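Local coordinates for protein LbaCas13a H328A (C2c2) (Lachnospiraceae bacterium NK4A179, PDB 5WLH) that binds pre-crRNA and acts as a crRNA-guided, RNA-targeting ribonuclease of the Cas13a family that cleaves at A, at residues Arg48-Asp51 and Glu52-Asp55; Asn604-Phe607 and His608-Thr611; Lys538-Lys541 and Asn542-Ala545; Val506-Ala509 and Ala510-Ser514. All blocks are in the same frame, centred on the assembly; numbering follows the deposited sequence.

Contact 1: Arg48-Asp51 and Glu52-Asp55; sequences RKND and EDRD
Asn50 caps the first turn of helix 51-64 by reaching forward to Asp53. Asn50 OD1 accepts from Asp53 N at 2.8 Å, with the donor nearly in line with the side-chain C=O. A chi1 of 57° places CG between the backbone N and the carbonyl carbon, which turns the amide forward over the helix start. The Asp53 carboxylate lies against this amide, the two planes 42° apart. The helical bonds begin here too: Arg54 N donates to Asn50 O at 2.8 Å, and Asp55 N to Asp51 O at 2.9 Å.

The tight part gathers round the buried Arg54. Its guanidinium runs alongside Asp51, and NH1 bonds to Asp51 OD1 at 2.8 Å on the anti side of the carboxylate. NH2 meets Asp55 OD1 at 3.1 Å from above that carboxylate's plane. Asp51 O lies over one guanidinium face. A leucine here would probably leave the Asp51 and Asp55 carboxylates without their shared counter-charge. The other side is looser: Asn50 and Glu52 are exposed, and the Glu52 carboxylate extends clear of the first segment.

Ser240 of helix 233-244 bonds to both Arg54 NE and Asp55 OD1. Lys49 packs CB against Arg54 N, and its NZ bonds to Asn39. Arg54 and Lys49 both touch Leu37, setting the helix start against strand 33-39.

Contact 2: Asn604-Phe607 and His608-Thr611; sequences NDSF and HYAT
Between Ser606 and Tyr609 the backbone makes one tight turn. Ser606 is extended (phi -70°, psi 133°), and Phe607 and His608 then take helical angles. This brings two successive backbone N-H groups round to the Ser606 side chain. Ser606 OG accepts from Tyr609 N at 3.0 Å and from His608 N, also at 3.0 Å. The Tyr609 bond is the straighter of the two.

With chi1 at 166° the hydroxyl stands opposite the Ser606 N and faces into the turn. It sits 4.0 Å from Tyr609 CB and 3.7 Å from His608 CB. Tyr456 OH adds a weak hydrogen bond to the same oxygen. Tyr456 also holds Tyr609, through its backbone O to the Tyr609 OH and through an edge-to-face ring pair. Phe607 CB points away from the second segment, and the ring packs on Leu498 and Thr502 of helix 486-517, while Gln499 OE1 accepts from Phe607 N.

The bond from Ser606 OG to the N two residues on defines an ST turn, and the second bond resembles a serine N-cap, although no helix follows. The sequence ending at His608 fits the R-X4-H motif of HEPN ribonuclease domains, so the turn probably shapes part of such a site.

Contact 3: Lys538-Lys541 and Asn542-Ala545; sequences KNDK and NKLA
Asn542 is the first residue of the second segment to meet Asp540. Its backbone N donates to Asp540 OD1 at 3.1 Å, with an N-H...O angle of 162°, and approaches from well above the carboxylate plane. Its side-chain ND2 reaches the same oxygen, also at 3.1 Å, by way of the syn lone pair. The amide and carboxylate planes stand 76° apart. Two donors of one residue therefore grip Asp540 OD1 from different directions, and probably hold the carboxylate against rotation. Asp540 keeps chi1 at 178°, with CG trans to the backbone N, and this swings the carboxylate toward the chain ahead.

Lys543 comes next. Its backbone N donates to Asp540 O at 3.1 Å and closes the turn. Its side chain bends at chi2 and again at chi4, which brings its end round to Asp540 OD2. NZ forms a salt bridge with Asp540 OD2 at 2.9 Å on the anti lone pair, and Lys543 CG lies 3.5 Å from that same oxygen. Both carboxylate oxygens are thus engaged.

Leu544 turns away from Asp540 and packs on Met536 and Leu550. Ala545 pairs its backbone with Thr535, and Lys543 with Asp537, so the chain runs back beside its incoming arm.

Residues Asp540 to Lys543 form a type I beta turn where the chain doubles back. The bond from Asp540 OD1 to Asn542 N adds an Asx turn to it.

Contact 4: Val506-Ala509 and Ala510-Ser514; sequences VAFA and ARHLS
The His512 imidazole lies over the carbonyl of Phe508, one turn earlier in the alpha helix 486-517. Phe508 O sits 3.1 Å above one face of the ring, offset toward its rim and nearest to CG at 3.2 Å. The Phe508 phenyl approaches this imidazole obliquely, with Phe508 CD1 4.1 Å from His512 NE2. Each ring also has an edge-to-face partner from elsewhere in the chain: Tyr1047 for His512 and Phe1252 for Phe508.

The two segments form a regular inner portion of the helix. Four consecutive i to i+4 bonds join them. His512 N to Phe508 O is one of them, at 2.8 Å, so the same carbonyl takes a backbone N-H and lies under the ring. His512 CG is anti to the carbonyl carbon (chi1 -63°), which sends the imidazole back along the helix toward Phe508. Its ND1 bonds to Phe912 O. A leucine in its place would remove this N-H and is likely to leave Phe912 O without its donor.

Other sides of the helix are buried too. Val506 and Leu513 pack on Ile599 of helix 588-602, and Ala507 touches Ile1123 of helix 1106-1145. Arg511 NE forms a salt bridge with Glu1049. The small Ala510 lies close to the previous turn, its CB 3.6 Å from both Val506 O and Ala507 O.

How the contacts relate
Each contact joins neighbouring parts of one continuous stretch, so none closes a long loop, and none nests with or crosses another. From the N terminus, contact 1 comes first, where the chain passes from strand 33-39 into helix 51-64. Contact 4 follows within helix 486-517. Contact 3 turns the loop after that helix, far out on the surface. Helix 588-602 then packs back on the residues of contact 4 and leads into contact 2. Contacts 2 and 4 come within about 6 Å at their nearest atoms; Phe607 and His608 pack on contact 4's helix. Contact 1 stands apart, its centre about 73 Å from that of contact 3, on the opposite side of the chain's centre.

Contact 1: Arg48-Asp51 and Glu52-Asp55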
loop_
_atom_site.group_PDB
_atom_site.type_symbol
_atom_site.label_atom_id
_atom_site.label_comp_id
_atom_site.label_asym_id
_atom_site.label_seq_id
_atom_site.Cartn_x
_atom_site.Cartn_y
_atom_site.Cartn_z
ATOM N N ARG A 48 -2.880 -29.521 -5.235
ATOM C CA ARG A 48 -3.119 -29.112 -6.608
ATOM C C ARG A 48 -4.193 -29.982 -7.247
ATOM O O ARG A 48 -4.113 -31.211 -7.189
ATOM C CB ARG A 48 -1.823 -29.208 -7.400
ATOM C CG ARG A 48 -1.992 -29.036 -8.869
ATOM C CD ARG A 48 -0.635 -28.962 -9.561
ATOM N NE ARG A 48 -0.774 -28.984 -11.005
ATOM C CZ ARG A 48 0.225 -28.779 -11.863
ATOM N NH1 ARG A 48 -0.013 -28.817 -13.165
ATOM N NH2 ARG A 48 1.447 -28.526 -11.424
ATOM N N LYS A 49 -5.192 -29.347 -7.874
ATOM C CA LYS A 49 -6.272 -30.091 -8.521
ATOM C C LYS A 49 -5.881 -30.513 -9.934
ATOM O O LYS A 49 -5.413 -29.694 -10.727
ATOM C CB LYS A 49 -7.545 -29.244 -8.568
ATOM C CG LYS A 49 -8.029 -28.840 -7.214
ATOM C CD LYS A 49 -9.333 -28.032 -7.306
ATOM C CE LYS A 49 -9.663 -27.441 -5.955
ATOM N NZ LYS A 49 -9.893 -28.508 -4.931
ATOM N N ASN A 50 -6.082 -31.799 -10.251
ATOM C CA ASN A 50 -5.883 -32.269 -11.615
ATOM C C ASN A 50 -7.031 -31.757 -12.480
ATOM O O ASN A 50 -7.972 -31.143 -11.985
ATOM C CB ASN A 50 -5.764 -33.797 -11.654
ATOM C CG ASN A 50 -6.974 -34.511 -11.050
ATOM O OD1 ASN A 50 -8.121 -34.195 -11.372
ATOM N ND2 ASN A 50 -6.718 -35.497 -10.183
ATOM N N ASP A 51 -6.959 -32.019 -13.790
ATOM C CA ASP A 51 -7.906 -31.393 -14.715
ATOM C C ASP A 51 -9.340 -31.754 -14.364
ATOM O O ASP A 51 -10.218 -30.882 -14.303
ATOM C CB ASP A 51 -7.598 -31.806 -16.153
ATOM C CG ASP A 51 -6.351 -31.146 -16.690
ATOM O OD1 ASP A 51 -6.067 -29.996 -16.298
ATOM O OD2 ASP A 51 -5.645 -31.782 -17.499
ATOM N N GLU A 52 -9.594 -33.044 -14.129
ATOM C CA GLU A 52 -10.947 -33.488 -13.817
ATOM C C GLU A 52 -11.440 -32.880 -12.512
ATOM O O GLU A 52 -12.587 -32.418 -12.431
ATOM C CB GLU A 52 -10.997 -35.020 -13.762
ATOM C CG GLU A 52 -11.941 -35.599 -12.719
ATOM C CD GLU A 52 -13.383 -35.695 -13.207
ATOM O OE1 GLU A 52 -14.182 -36.405 -12.558
ATOM O OE2 GLU A 52 -13.717 -35.065 -14.236
ATOM N N ASP A 53 -10.579 -32.839 -11.483
ATOM C CA ASP A 53 -10.996 -32.295 -10.201
ATOM C C ASP A 53 -11.189 -30.779 -10.262
ATOM O O ASP A 53 -12.081 -30.240 -9.595
ATOM C CB ASP A 53 -9.983 -32.675 -9.123
ATOM C CG ASP A 53 -10.088 -34.136 -8.734
ATOM O OD1 ASP A 53 -11.016 -34.796 -9.255
ATOM O OD2 ASP A 53 -9.260 -34.625 -7.934
ATOM N N ARG A 54 -10.358 -30.078 -11.035
ATOM C CA ARG A 54 -10.597 -28.657 -11.287
ATOM C C ARG A 54 -11.962 -28.456 -11.932
ATOM O O ARG A 54 -12.756 -27.620 -11.484
ATOM C CB ARG A 54 -9.502 -28.081 -12.191
ATOM C CG ARG A 54 -9.489 -26.541 -12.271
ATOM C CD ARG A 54 -8.753 -26.009 -13.509
ATOM N NE ARG A 54 -9.286 -26.631 -14.710
ATOM C CZ ARG A 54 -8.620 -27.465 -15.492
ATOM N NH1 ARG A 54 -7.351 -27.760 -15.233
ATOM N NH2 ARG A 54 -9.229 -28.001 -16.536
ATOM N N ASP A 55 -12.237 -29.219 -12.993
ATOM C CA ASP A 55 -13.532 -29.156 -13.665
ATOM C C ASP A 55 -14.663 -29.416 -12.689
ATOM O O ASP A 55 -15.613 -28.631 -12.605
ATOM C CB ASP A 55 -13.573 -30.167 -14.811
ATOM C CG ASP A 55 -12.755 -29.735 -15.998
ATOM O OD1 ASP A 55 -12.275 -28.578 -16.007
ATOM O OD2 ASP A 55 -12.585 -30.548 -16.932
#

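Contact 2: Asn604-Phe607 and His608-Thr611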
loop_
_atom_site.group_PDB
_atom_site.type_symbol
_atom_site.label_atom_id
_atom_site.label_comp_id
_atom_site.label_asym_id
_atom_site.label_seq_id
_atom_site.Cartn_x
_atom_site.Cartn_y
_atom_site.Cartn_z
ATOM N N ASN A 604 19.643 2.868 -2.557
ATOM C CA ASN A 604 19.775 2.153 -3.825
ATOM C C ASN A 604 20.622 0.895 -3.676
ATOM O O ASN A 604 21.250 0.442 -4.632
ATOM C CB ASN A 604 20.356 3.060 -4.913
ATOM C CG ASN A 604 19.399 4.178 -5.309
ATOM O OD1 ASN A 604 19.390 5.244 -4.698
ATOM N ND2 ASN A 604 18.615 3.943 -6.343
ATOM N N ASP A 605 20.657 0.319 -2.477
ATOM C CA ASP A 605 21.380 -0.925 -2.222
ATOM C C ASP A 605 20.436 -2.078 -2.536
ATOM O O ASP A 605 19.530 -2.380 -1.756
ATOM C CB ASP A 605 21.869 -0.994 -0.775
ATOM C CG ASP A 605 22.826 -2.162 -0.531
ATOM O OD1 ASP A 605 23.369 -2.718 -1.511
ATOM O OD2 ASP A 605 23.054 -2.516 0.646
ATOM N N SER A 606 20.657 -2.727 -3.678
ATOM C CA SER A 606 19.757 -3.768 -4.158
ATOM C C SER A 606 19.848 -5.005 -3.283
ATOM O O SER A 606 20.950 -5.479 -2.982
ATOM C CB SER A 606 20.112 -4.137 -5.600
ATOM O OG SER A 606 19.472 -5.354 -5.974
ATOM N N PHE A 607 18.685 -5.550 -2.891
ATOM C CA PHE A 607 18.671 -6.826 -2.190
ATOM C C PHE A 607 18.968 -7.983 -3.134
ATOM O O PHE A 607 19.419 -9.040 -2.681
ATOM C CB PHE A 607 17.312 -7.068 -1.523
ATOM C CG PHE A 607 17.019 -6.167 -0.336
ATOM C CD1 PHE A 607 18.040 -5.573 0.392
ATOM C CD2 PHE A 607 15.701 -5.936 0.055
ATOM C CE1 PHE A 607 17.754 -4.754 1.481
ATOM C CE2 PHE A 607 15.404 -5.122 1.153
ATOM C CZ PHE A 607 16.424 -4.517 1.854
ATOM N N HIS A 608 18.737 -7.796 -4.435
ATOM C CA HIS A 608 18.820 -8.870 -5.419
ATOM C C HIS A 608 20.227 -9.050 -5.964
ATOM O O HIS A 608 20.643 -10.186 -6.226
ATOM C CB HIS A 608 17.846 -8.596 -6.571
ATOM C CG HIS A 608 17.409 -9.827 -7.297
ATOM N ND1 HIS A 608 17.458 -9.940 -8.668
ATOM C CD2 HIS A 608 16.925 -11.006 -6.840
ATOM C CE1 HIS A 608 17.019 -11.134 -9.027
ATOM N NE2 HIS A 608 16.688 -11.800 -7.937
ATOM N N TYR A 609 20.966 -7.956 -6.146
ATOM C CA TYR A 609 22.288 -8.000 -6.769
ATOM C C TYR A 609 23.321 -7.480 -5.777
ATOM O O TYR A 609 23.376 -6.279 -5.505
ATOM C CB TYR A 609 22.298 -7.203 -8.076
ATOM C CG TYR A 609 21.446 -7.896 -9.107
ATOM C CD1 TYR A 609 21.800 -9.152 -9.574
ATOM C CD2 TYR A 609 20.262 -7.333 -9.569
ATOM C CE1 TYR A 609 21.031 -9.824 -10.496
ATOM C CE2 TYR A 609 19.477 -7.999 -10.501
ATOM C CZ TYR A 609 19.861 -9.247 -10.948
ATOM O OH TYR A 609 19.106 -9.943 -11.846
ATOM N N ALA A 610 24.133 -8.392 -5.248
ATOM C CA ALA A 610 25.214 -8.042 -4.333
ATOM C C ALA A 610 26.392 -7.492 -5.127
ATOM O O ALA A 610 26.954 -8.192 -5.975
ATOM C CB ALA A 610 25.639 -9.265 -3.523
ATOM N N THR A 611 26.771 -6.252 -4.851
ATOM C CA THR A 611 27.843 -5.613 -5.611
ATOM C C THR A 611 29.184 -5.692 -4.881
ATOM O O THR A 611 29.278 -6.285 -3.807
ATOM C CB THR A 611 27.503 -4.140 -5.903
ATOM O OG1 THR A 611 27.243 -3.458 -4.670
ATOM C CG2 THR A 611 26.278 -4.053 -6.797
#

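Contact 3: Lys538-Lys541 and Asn542-Ala545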
loop_
_atom_site.group_PDB
_atom_site.type_symbol
_atom_site.label_atom_id
_atom_site.label_comp_id
_atom_site.label_asym_id
_atom_site.label_seq_id
_atom_site.Cartn_x
_atom_site.Cartn_y
_atom_site.Cartn_z
ATOM N N LYS A 538 37.338 21.131 -7.651
ATOM C CA LYS A 538 38.080 20.507 -8.738
ATOM C C LYS A 538 38.787 21.524 -9.623
ATOM O O LYS A 538 39.817 21.192 -10.220
ATOM C CB LYS A 538 37.168 19.638 -9.582
ATOM C CG LYS A 538 36.454 18.567 -8.783
ATOM C CD LYS A 538 36.216 17.330 -9.632
ATOM C CE LYS A 538 37.519 16.693 -10.089
ATOM N NZ LYS A 538 38.607 16.741 -9.065
ATOM N N ASN A 539 38.269 22.753 -9.714
ATOM C CA ASN A 539 38.815 23.737 -10.643
ATOM C C ASN A 539 39.728 24.750 -9.975
ATOM O O ASN A 539 40.589 25.322 -10.650
ATOM C CB ASN A 539 37.681 24.465 -11.371
ATOM C CG ASN A 539 36.780 23.518 -12.134
ATOM O OD1 ASN A 539 37.118 22.350 -12.333
ATOM N ND2 ASN A 539 35.630 24.010 -12.564
ATOM N N ASP A 540 39.554 25.001 -8.679
ATOM C CA ASP A 540 40.512 25.775 -7.895
ATOM C C ASP A 540 40.779 24.989 -6.614
ATOM O O ASP A 540 40.026 25.085 -5.641
ATOM C CB ASP A 540 40.016 27.182 -7.599
ATOM C CG ASP A 540 40.995 27.963 -6.744
ATOM O OD1 ASP A 540 42.139 27.480 -6.575
ATOM O OD2 ASP A 540 40.636 29.055 -6.254
ATOM N N LYS A 541 41.866 24.224 -6.616
ATOM C CA LYS A 541 42.202 23.343 -5.508
ATOM C C LYS A 541 42.610 24.089 -4.247
ATOM O O LYS A 541 42.909 23.433 -3.239
ATOM C CB LYS A 541 43.311 22.383 -5.944
ATOM C CG LYS A 541 42.825 21.287 -6.867
ATOM C CD LYS A 541 43.792 21.054 -8.015
ATOM C CE LYS A 541 43.679 19.636 -8.554
ATOM N NZ LYS A 541 44.970 19.182 -9.152
ATOM N N ASN A 542 42.645 25.425 -4.261
ATOM C CA ASN A 542 42.851 26.164 -3.020
ATOM C C ASN A 542 41.609 26.232 -2.150
ATOM O O ASN A 542 41.731 26.483 -0.948
ATOM C CB ASN A 542 43.296 27.597 -3.297
ATOM C CG ASN A 542 44.695 27.668 -3.820
ATOM O OD1 ASN A 542 45.658 27.396 -3.100
ATOM N ND2 ASN A 542 44.821 28.027 -5.083
ATOM N N LYS A 543 40.426 26.037 -2.727
ATOM C CA LYS A 543 39.166 26.165 -2.008
ATOM C C LYS A 543 38.558 24.793 -1.734
ATOM O O LYS A 543 38.744 23.844 -2.503
ATOM C CB LYS A 543 38.163 27.014 -2.799
ATOM C CG LYS A 543 38.744 28.300 -3.392
ATOM C CD LYS A 543 37.721 29.436 -3.374
ATOM C CE LYS A 543 38.178 30.626 -4.210
ATOM N NZ LYS A 543 38.137 30.342 -5.674
ATOM N N LEU A 544 37.826 24.693 -0.630
ATOM C CA LEU A 544 37.009 23.505 -0.423
ATOM C C LEU A 544 35.916 23.442 -1.481
ATOM O O LEU A 544 35.458 24.467 -1.990
ATOM C CB LEU A 544 36.386 23.492 0.975
ATOM C CG LEU A 544 37.183 23.936 2.196
ATOM C CD1 LEU A 544 36.251 24.161 3.371
ATOM C CD2 LEU A 544 38.242 22.906 2.550
ATOM N N ALA A 545 35.519 22.223 -1.833
ATOM C CA ALA A 545 34.431 22.063 -2.786
ATOM C C ALA A 545 33.144 22.631 -2.197
ATOM O O ALA A 545 32.975 22.704 -0.975
ATOM C CB ALA A 545 34.250 20.587 -3.152
#

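Contact 4: Val506-Ala509 and Ala510-Ser514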
loop_
_atom_site.group_PDB
_atom_site.type_symbol
_atom_site.label_atom_id
_atom_site.label_comp_id
_atom_site.label_asym_id
_atom_site.label_seq_id
_atom_site.Cartn_x
_atom_site.Cartn_y
_atom_site.Cartn_z
ATOM N N VAL A 506 15.785 4.782 5.045
ATOM C CA VAL A 506 17.081 5.386 4.717
ATOM C C VAL A 506 16.942 6.901 4.607
ATOM O O VAL A 506 17.721 7.659 5.200
ATOM C CB VAL A 506 17.665 4.781 3.428
ATOM C CG1 VAL A 506 18.952 5.541 2.983
ATOM C CG2 VAL A 506 17.979 3.326 3.635
ATOM N N ALA A 507 15.917 7.363 3.881
ATOM C CA ALA A 507 15.687 8.800 3.747
ATOM C C ALA A 507 15.441 9.457 5.103
ATOM O O ALA A 507 15.984 10.532 5.378
ATOM C CB ALA A 507 14.504 9.066 2.808
ATOM N N PHE A 508 14.617 8.833 5.966
ATOM C CA PHE A 508 14.331 9.435 7.262
ATOM C C PHE A 508 15.558 9.425 8.161
ATOM O O PHE A 508 15.764 10.358 8.944
ATOM C CB PHE A 508 13.171 8.719 7.962
ATOM C CG PHE A 508 11.814 9.230 7.542
ATOM C CD1 PHE A 508 11.365 10.476 7.969
ATOM C CD2 PHE A 508 10.998 8.478 6.710
ATOM C CE1 PHE A 508 10.116 10.960 7.578
ATOM C CE2 PHE A 508 9.740 8.956 6.307
ATOM C CZ PHE A 508 9.302 10.189 6.739
ATOM N N ALA A 509 16.356 8.363 8.098
ATOM C CA ALA A 509 17.559 8.324 8.914
ATOM C C ALA A 509 18.493 9.453 8.516
ATOM O O ALA A 509 19.067 10.133 9.378
ATOM C CB ALA A 509 18.260 6.972 8.763
ATOM N N ALA A 510 18.642 9.671 7.207
ATOM C CA ALA A 510 19.472 10.772 6.720
ATOM C C ALA A 510 18.919 12.112 7.182
ATOM O O ALA A 510 19.665 12.982 7.650
ATOM C CB ALA A 510 19.563 10.713 5.193
ATOM N N ARG A 511 17.603 12.299 7.052
ATOM C CA ARG A 511 16.970 13.521 7.534
ATOM C C ARG A 511 17.257 13.743 9.015
ATOM O O ARG A 511 17.672 14.838 9.426
ATOM C CB ARG A 511 15.456 13.459 7.285
ATOM C CG ARG A 511 14.707 14.652 7.865
ATOM C CD ARG A 511 15.296 15.956 7.305
ATOM N NE ARG A 511 14.515 17.123 7.707
ATOM C CZ ARG A 511 14.709 18.339 7.213
ATOM N NH1 ARG A 511 15.667 18.545 6.310
ATOM N NH2 ARG A 511 13.950 19.347 7.616
ATOM N N HIS A 512 17.027 12.718 9.843
ATOM C CA HIS A 512 17.222 12.900 11.275
ATOM C C HIS A 512 18.675 13.221 11.597
ATOM O O HIS A 512 18.954 14.140 12.374
ATOM C CB HIS A 512 16.739 11.674 12.037
ATOM C CG HIS A 512 15.274 11.440 11.863
ATOM N ND1 HIS A 512 14.684 10.206 12.023
ATOM C CD2 HIS A 512 14.284 12.291 11.514
ATOM C CE1 HIS A 512 13.388 10.309 11.787
ATOM N NE2 HIS A 512 13.120 11.564 11.475
ATOM N N LEU A 513 19.615 12.483 11.013
ATOM C CA LEU A 513 21.021 12.781 11.280
ATOM C C LEU A 513 21.385 14.178 10.796
ATOM O O LEU A 513 22.175 14.880 11.437
ATOM C CB LEU A 513 21.923 11.744 10.616
ATOM C CG LEU A 513 23.444 11.960 10.759
ATOM C CD1 LEU A 513 23.856 12.159 12.219
ATOM C CD2 LEU A 513 24.170 10.781 10.168
ATOM N N SER A 514 20.838 14.593 9.656
ATOM C CA SER A 514 21.179 15.908 9.119
ATOM C C SER A 514 20.548 17.032 9.932
ATOM O O SER A 514 21.092 18.144 9.978
ATOM C CB SER A 514 20.741 16.007 7.657
ATOM O OG SER A 514 19.431 16.517 7.534
#